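PDB 1ZVT: topoisomerase IV subunit A from Escherichia coli, which probably binds DNA through this beta-pinwheel domain and so helps topoisomerase IV select the substrates for its decatenating and supercoil-relaxing activity. Local coordinates for residues V4-S9 with V14-G19; L99-A104 with A191-L196; M146-A149 with R155-M158. All blocks are in the same frame, centred on the assembly; numbering follows the deposited sequence.

Interaction 1. Residues V4-S9 with V14-G19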
# COMPACT_ATOMS: atom_id res chain seq x y z
N VAL A 4 13.94 16.30 -3.57
CA VAL A 4 14.53 15.39 -2.60
C VAL A 4 14.06 13.97 -2.87
O VAL A 4 12.98 13.77 -3.48
CB VAL A 4 14.15 15.75 -1.12
CG1 VAL A 4 14.74 17.12 -0.74
CG2 VAL A 4 12.65 15.73 -0.91
N THR A 5 14.85 13.01 -2.39
CA THR A 5 14.45 11.60 -2.35
C THR A 5 14.53 11.16 -0.91
O THR A 5 15.55 11.35 -0.26
CB THR A 5 15.40 10.73 -3.19
OG1 THR A 5 15.31 11.16 -4.55
CG2 THR A 5 15.00 9.25 -3.12
N ILE A 6 13.44 10.58 -0.41
CA ILE A 6 13.46 10.04 0.95
C ILE A 6 13.71 8.54 0.85
O ILE A 6 13.07 7.85 0.06
CB ILE A 6 12.12 10.28 1.69
CG1 ILE A 6 11.61 11.73 1.51
CG2 ILE A 6 12.27 9.85 3.15
CD1 ILE A 6 12.62 12.82 1.93
N VAL A 7 14.67 8.05 1.64
CA VAL A 7 15.10 6.65 1.58
C VAL A 7 14.84 5.99 2.92
O VAL A 7 15.26 6.49 3.96
CB VAL A 7 16.61 6.56 1.24
CG1 VAL A 7 17.08 5.06 1.17
CG2 VAL A 7 16.91 7.32 -0.07
N LEU A 8 14.13 4.86 2.86
CA LEU A 8 13.75 4.06 4.03
C LEU A 8 14.52 2.76 4.01
O LEU A 8 14.62 2.10 2.97
CB LEU A 8 12.25 3.74 3.95
CG LEU A 8 11.67 2.82 5.01
CD1 LEU A 8 11.77 3.47 6.42
CD2 LEU A 8 10.21 2.44 4.65
N SER A 9 15.07 2.40 5.16
CA SER A 9 15.83 1.16 5.25
C SER A 9 15.00 0.05 5.91
O SER A 9 13.94 0.30 6.51
CB SER A 9 17.12 1.38 6.03
OG SER A 9 16.85 1.49 7.42
N VAL A 14 15.73 6.46 8.21
CA VAL A 14 15.40 7.30 7.05
C VAL A 14 16.41 8.40 6.84
O VAL A 14 17.11 8.81 7.77
CB VAL A 14 14.00 7.96 7.19
CG1 VAL A 14 12.92 6.93 6.99
CG2 VAL A 14 13.83 8.67 8.56
N ARG A 15 16.47 8.91 5.61
CA ARG A 15 17.23 10.10 5.30
C ARG A 15 16.60 10.78 4.09
O ARG A 15 15.80 10.16 3.38
CB ARG A 15 18.68 9.77 5.05
CG ARG A 15 18.94 9.15 3.69
CD ARG A 15 20.28 8.46 3.69
NE ARG A 15 20.23 7.07 4.16
CZ ARG A 15 21.29 6.29 4.29
NH1 ARG A 15 22.51 6.75 4.01
NH2 ARG A 15 21.15 5.05 4.70
N SER A 16 16.97 12.04 3.86
CA SER A 16 16.44 12.83 2.74
C SER A 16 17.63 13.24 1.89
O SER A 16 18.45 14.05 2.33
CB SER A 16 15.69 14.07 3.26
OG SER A 16 15.21 14.88 2.19
N ALA A 17 17.73 12.69 0.69
CA ALA A 17 18.85 12.99 -0.20
C ALA A 17 18.45 14.10 -1.15
O ALA A 17 17.31 14.16 -1.58
CB ALA A 17 19.24 11.75 -0.98
N LYS A 18 19.39 14.98 -1.47
CA LYS A 18 19.13 16.05 -2.44
C LYS A 18 19.02 15.43 -3.83
O LYS A 18 19.83 14.59 -4.19
CB LYS A 18 20.29 17.05 -2.43
CG LYS A 18 20.45 17.79 -1.12
CD LYS A 18 21.53 18.86 -1.23
CE LYS A 18 21.69 19.61 0.09
NZ LYS A 18 22.33 20.94 -0.11
N GLY A 19 18.01 15.85 -4.59
CA GLY A 19 17.84 15.40 -5.97
C GLY A 19 16.96 14.18 -6.14
O GLY A 19 16.60 13.53 -5.15
O HOH W 1 17.90 5.59 4.92
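Ile6 leans across to Ser16, its partner in a non-hydrogen-bonded antiparallel pair. Starting at the backbone end, Ile6 CB lies 4.1 Å from Arg15 O, and the short branch, Ile6 CG2, closes on that same oxygen to 3.6 Å. The longer branch carries the contact. CG1 stands anti to the carbonyl carbon and a bend at chi2 (-55°) swings the terminal methyl over the serine, leaving Ile6 CD1 3.3 Å from Ser16 OG. Val4 adds a second apolar neighbour to the hydroxyl, with its CB 3.6 Å from Ser16 OG. Strands 3-9 and 13-18 form a beta hairpin here, the two inner strands of a four-stranded antiparallel blade flanked by strands 35-42 and 72-73. The face carrying Thr5 and Val7 mixes polar and apolar groups. Thr5 OG1 donates to a lone pair of Gly19 O at 2.8 Å, beyond the last strand pair. Further along, Val7 O receives Arg15 N and also a water, which in turn accepts from Arg15 NE at the guanidinium edge. Beyond the hairpin, Arg15 NH1 and NH2 bond to Ala67 O and Asn28 O, and Tyr29 makes a cation-pi contact with the same guanidinium.

Interaction 2. Residues L99-A104 with A191-L196; sequences LMASDA and AQLYVL
Two blades of the beta-pinwheel meet here. Strand 97-101 belongs to one four-stranded sheet and strand 190-196 is an outermost strand of another, and the segments run nearly antiparallel with their axes 9.3 Å apart, a spacing set by side chains lying between sheets. Leu193 and Leu99 carry the contact between them. Leu193 CG is anti to the backbone N (chi1 -178°), which extends the side chain straight at the facing blade, and one methyl meets two residues there: Leu193 CD2 is 3.4 Å from Ala101 CB, closer than two methyls normally sit, and 3.7 Å from Leu99 CD2. The two leucines meet end-on. Leu99 CD2 is shared in the same way, since it also touches Val195 CG2 at 3.6 Å, the valine lying aslant to the leucine. Leu147 packs on both Leu99 and Leu193, and Leu164 on Leu99, adding more hydrocarbon around the seam. A backbone hydrogen bond between Asp103 and Leu190 joins the same two regions just past the apolar patch. Between the two segments themselves no hydrogen bond passes, so what holds Leu99 and Ala101 against Leu193 and Val195 is the van der Waals fit of mostly buried methyl groups, probably helped by the hydrophobic effect.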
# COMPACT_ATOMS: atom_id res chain seq x y z
N LEU A 99 -5.95 4.40 -2.59
CA LEU A 99 -6.81 3.34 -2.08
C LEU A 99 -6.19 2.78 -0.80
O LEU A 99 -5.08 2.24 -0.84
CB LEU A 99 -6.97 2.24 -3.14
CG LEU A 99 -7.62 0.91 -2.74
CD1 LEU A 99 -9.06 1.16 -2.28
CD2 LEU A 99 -7.60 -0.07 -3.92
N MET A 100 -6.95 2.84 0.30
CA MET A 100 -6.53 2.28 1.59
C MET A 100 -7.40 1.07 1.89
O MET A 100 -8.60 1.10 1.62
CB MET A 100 -6.74 3.30 2.72
CG MET A 100 -5.87 4.55 2.63
SD MET A 100 -4.08 4.21 2.62
CE MET A 100 -3.85 3.15 4.01
N ALA A 101 -6.80 0.01 2.42
CA ALA A 101 -7.56 -1.21 2.67
C ALA A 101 -6.90 -2.10 3.69
O ALA A 101 -5.68 -1.99 3.96
CB ALA A 101 -7.78 -1.98 1.35
N SER A 102 -7.70 -2.99 4.27
CA SER A 102 -7.17 -4.04 5.14
C SER A 102 -7.38 -5.42 4.50
O SER A 102 -8.24 -5.61 3.61
CB SER A 102 -7.88 -4.00 6.50
OG SER A 102 -9.23 -4.44 6.35
N ASP A 103 -6.65 -6.41 4.98
CA ASP A 103 -6.78 -7.74 4.40
C ASP A 103 -8.05 -8.46 4.88
O ASP A 103 -8.32 -9.57 4.45
CB ASP A 103 -5.53 -8.61 4.64
CG ASP A 103 -5.33 -9.01 6.07
OD1 ASP A 103 -6.08 -8.58 6.97
OD2 ASP A 103 -4.35 -9.75 6.31
N ALA A 104 -8.85 -7.80 5.71
CA ALA A 104 -10.20 -8.30 5.98
C ALA A 104 -11.16 -8.00 4.81
O ALA A 104 -12.31 -8.46 4.81
CB ALA A 104 -10.72 -7.67 7.29
N ALA A 191 -5.53 -11.07 -0.42
CA ALA A 191 -4.12 -11.37 -0.72
C ALA A 191 -3.45 -10.34 -1.59
O ALA A 191 -2.27 -10.03 -1.37
CB ALA A 191 -4.01 -12.72 -1.43
N GLN A 192 -4.16 -9.86 -2.61
CA GLN A 192 -3.61 -8.86 -3.52
C GLN A 192 -4.69 -7.85 -3.82
O GLN A 192 -5.86 -8.22 -3.92
CB GLN A 192 -3.22 -9.49 -4.85
CG GLN A 192 -2.24 -10.68 -4.75
CD GLN A 192 -0.78 -10.29 -4.75
OE1 GLN A 192 0.06 -11.10 -4.36
NE2 GLN A 192 -0.47 -9.10 -5.22
N LEU A 193 -4.31 -6.60 -4.00
CA LEU A 193 -5.28 -5.56 -4.34
C LEU A 193 -4.62 -4.56 -5.26
O LEU A 193 -3.62 -3.91 -4.87
CB LEU A 193 -5.72 -4.83 -3.06
CG LEU A 193 -6.79 -3.73 -3.16
CD1 LEU A 193 -8.11 -4.29 -3.71
CD2 LEU A 193 -7.05 -3.10 -1.79
N TYR A 194 -5.19 -4.40 -6.45
CA TYR A 194 -4.60 -3.51 -7.47
C TYR A 194 -5.59 -2.48 -7.96
O TYR A 194 -6.80 -2.68 -7.86
CB TYR A 194 -4.19 -4.33 -8.69
CG TYR A 194 -3.44 -5.60 -8.41
CD1 TYR A 194 -4.03 -6.84 -8.68
CD2 TYR A 194 -2.15 -5.58 -7.90
CE1 TYR A 194 -3.33 -8.02 -8.47
CE2 TYR A 194 -1.45 -6.77 -7.67
CZ TYR A 194 -2.06 -7.97 -7.95
OH TYR A 194 -1.42 -9.16 -7.75
N VAL A 195 -5.08 -1.40 -8.57
CA VAL A 195 -5.92 -0.49 -9.32
C VAL A 195 -5.27 -0.43 -10.69
O VAL A 195 -4.06 -0.13 -10.80
CB VAL A 195 -6.07 0.89 -8.65
CG1 VAL A 195 -6.84 1.82 -9.55
CG2 VAL A 195 -6.78 0.75 -7.28
N LEU A 196 -6.04 -0.83 -11.69
CA LEU A 196 -5.51 -1.06 -13.03
C LEU A 196 -6.33 -0.26 -14.02
O LEU A 196 -7.54 -0.14 -13.89
CB LEU A 196 -5.67 -2.52 -13.46
CG LEU A 196 -5.58 -3.76 -12.59
CD1 LEU A 196 -6.46 -4.87 -13.17
CD2 LEU A 196 -4.15 -4.21 -12.53

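Interaction 3. Residues M146-A149 with R155-M158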
# COMPACT_ATOMS: atom_id res chain seq x y z
N MET A 146 -9.84 0.34 -12.74
CA MET A 146 -10.55 -0.79 -12.14
C MET A 146 -9.81 -1.25 -10.89
O MET A 146 -8.59 -1.29 -10.87
CB MET A 146 -10.62 -1.99 -13.09
CG MET A 146 -11.32 -1.71 -14.40
SD MET A 146 -13.03 -1.25 -14.11
CE MET A 146 -13.72 -2.73 -13.48
N LEU A 147 -10.56 -1.57 -9.85
CA LEU A 147 -10.01 -2.22 -8.65
C LEU A 147 -10.08 -3.72 -8.88
O LEU A 147 -11.09 -4.22 -9.37
CB LEU A 147 -10.86 -1.82 -7.43
CG LEU A 147 -10.50 -2.39 -6.05
CD1 LEU A 147 -10.99 -1.46 -4.95
CD2 LEU A 147 -11.06 -3.81 -5.86
N LEU A 148 -8.99 -4.42 -8.57
CA LEU A 148 -8.96 -5.87 -8.73
C LEU A 148 -8.50 -6.46 -7.42
O LEU A 148 -7.45 -6.07 -6.88
CB LEU A 148 -8.02 -6.28 -9.88
CG LEU A 148 -7.87 -7.79 -10.06
CD1 LEU A 148 -9.17 -8.48 -10.47
CD2 LEU A 148 -6.78 -8.11 -11.07
N ALA A 149 -9.34 -7.32 -6.85
CA ALA A 149 -9.04 -7.94 -5.57
C ALA A 149 -8.90 -9.43 -5.78
O ALA A 149 -9.68 -10.03 -6.52
CB ALA A 149 -10.21 -7.70 -4.57
N ARG A 155 -10.23 -16.28 -4.87
CA ARG A 155 -11.35 -15.64 -5.56
C ARG A 155 -10.92 -14.28 -6.08
O ARG A 155 -10.14 -13.59 -5.45
CB ARG A 155 -12.57 -15.49 -4.65
CG ARG A 155 -13.17 -16.84 -4.26
CD ARG A 155 -14.45 -16.71 -3.47
NE ARG A 155 -15.01 -18.06 -3.40
CZ ARG A 155 -14.63 -18.97 -2.51
NH1 ARG A 155 -13.73 -18.67 -1.57
NH2 ARG A 155 -15.14 -20.19 -2.56
N MET A 156 -11.46 -13.92 -7.25
CA MET A 156 -11.13 -12.64 -7.91
C MET A 156 -12.39 -11.82 -8.14
O MET A 156 -13.44 -12.34 -8.54
CB MET A 156 -10.42 -12.88 -9.25
CG MET A 156 -9.10 -13.60 -9.13
SD MET A 156 -8.29 -13.76 -10.74
CE MET A 156 -8.42 -12.14 -11.38
N LEU A 157 -12.29 -10.52 -7.87
CA LEU A 157 -13.41 -9.61 -8.15
C LEU A 157 -12.85 -8.33 -8.72
O LEU A 157 -11.88 -7.81 -8.20
CB LEU A 157 -14.17 -9.27 -6.86
CG LEU A 157 -15.40 -8.35 -7.00
CD1 LEU A 157 -16.52 -9.01 -7.76
CD2 LEU A 157 -15.91 -7.91 -5.64
N MET A 158 -13.48 -7.82 -9.78
CA MET A 158 -13.05 -6.54 -10.38
C MET A 158 -14.26 -5.61 -10.49
O MET A 158 -15.33 -6.03 -10.92
CB MET A 158 -12.44 -6.73 -11.77
CG MET A 158 -11.82 -5.46 -12.33
SD MET A 158 -10.84 -5.81 -13.80
CE MET A 158 -12.07 -6.00 -15.07
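Met146 and Met158 meet at one end of this pair of strands, crossing at about a right angle. Met146 folds back on itself at chi2 and chi3 (-62° and -67°), making a hook whose terminal methyl comes over the neighbouring chain: Met146 CE rests 3.5 Å from Met158 CG. That Met158 methylene sits against the mouth of the hook, touching CB of Met146 as well as CE, and the sulfur too reaches back to the root of the partner, with Met158 SD 3.9 Å from Met146 CB. Met158 CG also sits 3.3 Å from Leu147 O, so the methylene meets a methyl and, at roughly a right angle to it, a backbone carbonyl. The next bump is Leu148 CD1, which drops into the hollow between the two methionines of the opposite strand: Leu148 CD1 is 3.8 Å from Met156 CE and 3.9 Å from Met158 CB. The floor of that hollow is the Leu157 carbonyl, whose oxygen accepts from Ala149 N at 2.9 Å in a nearly straight bond (175° at the hydrogen). Leu157 N returns a bond to Ala149 O, completing a hydrogen-bonded antiparallel pair on the face that carries the side chains of Ala149 and Leu157. These strands are the inner hairpin of a pinwheel blade, between strand 190-196 and the short strand 230-231. Helix 215-219 lays Leu218 on Met156 and Met158, while Tyr194 and Leu196 of strand 190-196 pack on Leu148, and Leu190 touches Ala149.

Along the chain interaction 1 is complete before interaction 2 opens, and interaction 3 is nested within the loop that interaction 2 closes. Interactions 1 and 3 are equivalent inner hairpins of separate four-stranded blades, on opposite sides of the chain's centre with their own centres 34 Å apart. Interaction 2 lies nearer the middle, 26 Å from interaction 1 and 9 Å from interaction 3 between centres. It touches interaction 3 directly, because strands 190-196 and 146-151 are neighbours in one sheet. Residues 191-196 therefore serve twice, completing their own blade and meeting the preceding one, so this strand helps join these two blades.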